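Local coordinates for protein F2 like fibronectin-binding protein (PDB 5A0N), which probably helps pneumococci adhere to host tissue, its N-terminal domain belonging to the internal-thioester adhesins that can bind host molecules covalently, at residues G153-V156 and S157-N161. Residues are numbered along the deposited sequence; the frame is centred on the assembly and turned at random.
Sequences GMRV and SSDTN
Arg155 and Asn161 meet across a tight chain reversal, a beta turn over Ser157 to Thr160 in the loop joining helix 132-152 to helix 162-165. The reversal rests on two backbone bonds between its ends: Ser157 N to Thr160 O at 2.9 Å and a weak return bond from Thr160 N to Ser157 O. Inside it Ser157 OG accepts from Asp159 N, an ST turn.

Asn161 can be followed outward. Its CB lies 3.7 Å from Arg155 O and 4.1 Å from CG2 of Val156, the side chains of Val156 and Asn161 crossing at about a right angle. With CG anti to the carbonyl carbon (chi1 -74°) and 3.8 Å from Arg155 O, the amide is directed at the backbone of Arg155. There ND2 gives its hydrogen to Arg155 O at 2.9 Å; the bond is nearly straight (168°), and the acceptor lies close to the plane of the amide, although the donor sits well above the carbonyl plane. ND2 also approaches CG of Met154, whose side chain is packed by Tyr145 and Trp148 of the preceding helix.

On the solvent-facing side Arg155 bends at chi3 (60°), bringing its guanidinium back over Thr160, whose CG2 lies 4.0 Å above one face toward the rim. Arg155 NH1 stays 4.5 Å from Asp159 OD1, beyond a salt bridge; a water bridges the two groups, accepting from NH2 in the guanidinium plane and donating to OD1. This probably lets the charges stabilise each other despite their separation. Val156 turns inward against Ile164, while its carbonyl accepts from Arg180. Thr160 OG1 completes the polar cluster, donating to Asp159 OD1 at 2.9 Å from above the carboxylate plane.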
loop_
_atom_site.group_PDB
_atom_site.type_symbol
_atom_site.label_atom_id
_atom_site.label_comp_id
_atom_site.label_asym_id
_atom_site.label_seq_id
_atom_site.Cartn_x
_atom_site.Cartn_y
_atom_site.Cartn_z
ATOM N N GLY A 153 -14.468 -1.568 -2.162
ATOM C CA GLY A 153 -15.659 -1.248 -1.382
ATOM C C GLY A 153 -15.543 -1.553 0.102
ATOM O O GLY A 153 -16.543 -1.605 0.791
ATOM N N MET A 154 -14.324 -1.722 0.617
ATOM C CA MET A 154 -14.095 -2.059 2.018
ATOM C C MET A 154 -14.029 -0.807 2.884
ATOM O O MET A 154 -12.961 -0.331 3.262
ATOM C CB MET A 154 -12.834 -2.910 2.164
ATOM C CG MET A 154 -12.634 -3.372 3.595
ATOM S SD MET A 154 -11.234 -4.436 3.798
ATOM C CE MET A 154 -12.139 -5.941 3.978
ATOM N N ARG A 155 -15.199 -0.280 3.198
ATOM C CA ARG A 155 -15.331 0.875 4.070
ATOM C C ARG A 155 -15.382 0.384 5.512
ATOM O O ARG A 155 -16.208 -0.475 5.864
ATOM C CB ARG A 155 -16.600 1.650 3.721
ATOM C CG ARG A 155 -16.762 2.909 4.546
ATOM C CD ARG A 155 -17.949 3.732 4.059
ATOM N NE ARG A 155 -19.236 3.043 4.117
ATOM C CZ ARG A 155 -20.001 2.931 5.209
ATOM N NH1 ARG A 155 -19.594 3.403 6.393
ATOM N NH2 ARG A 155 -21.182 2.331 5.123
ATOM N N VAL A 156 -14.447 0.878 6.318
ATOM C CA VAL A 156 -14.356 0.493 7.709
ATOM C C VAL A 156 -14.825 1.634 8.602
ATOM O O VAL A 156 -14.372 2.776 8.448
ATOM C CB VAL A 156 -12.895 0.073 8.056
ATOM C CG1 VAL A 156 -12.818 -0.352 9.492
ATOM C CG2 VAL A 156 -12.420 -1.025 7.156
ATOM N N SER A 157 -15.724 1.312 9.536
ATOM C CA SER A 157 -16.251 2.283 10.489
ATOM C C SER A 157 -16.804 1.578 11.709
ATOM O O SER A 157 -16.774 0.359 11.771
ATOM C CB SER A 157 -17.368 3.111 9.857
ATOM O OG SER A 157 -18.567 2.329 9.832
ATOM N N SER A 158 -17.349 2.337 12.663
ATOM C CA SER A 158 -17.889 1.703 13.872
ATOM C C SER A 158 -19.121 0.836 13.596
ATOM O O SER A 158 -19.484 0.052 14.464
ATOM C CB SER A 158 -18.178 2.713 14.977
ATOM O OG SER A 158 -19.194 3.552 14.554
ATOM N N ASP A 159 -19.741 0.936 12.408
ATOM C CA ASP A 159 -20.867 0.061 12.064
ATOM C C ASP A 159 -20.718 -0.725 10.773
ATOM O O ASP A 159 -21.649 -1.413 10.371
ATOM C CB ASP A 159 -22.230 0.793 12.102
ATOM C CG ASP A 159 -22.398 1.774 11.000
ATOM O OD1 ASP A 159 -21.525 1.855 10.130
ATOM O OD2 ASP A 159 -23.435 2.488 11.013
ATOM N N THR A 160 -19.534 -0.675 10.149
ATOM C CA THR A 160 -19.294 -1.349 8.867
ATOM C C THR A 160 -17.911 -1.966 8.910
ATOM O O THR A 160 -16.940 -1.291 9.237
ATOM C CB THR A 160 -19.409 -0.340 7.703
ATOM O OG1 THR A 160 -20.642 0.388 7.820
ATOM C CG2 THR A 160 -19.418 -1.064 6.383
ATOM N N ASN A 161 -17.813 -3.264 8.597
ATOM C CA ASN A 161 -16.553 -3.988 8.768
ATOM C C ASN A 161 -16.019 -3.781 10.193
ATOM O O ASN A 161 -14.827 -3.506 10.432
ATOM C CB ASN A 161 -15.534 -3.598 7.712
ATOM C CG ASN A 161 -15.859 -4.187 6.371
ATOM O OD1 ASN A 161 -15.939 -5.407 6.225
ATOM N ND2 ASN A 161 -16.041 -3.350 5.391
HETATM O O HOH W 1 -22.804 2.754 7.481
#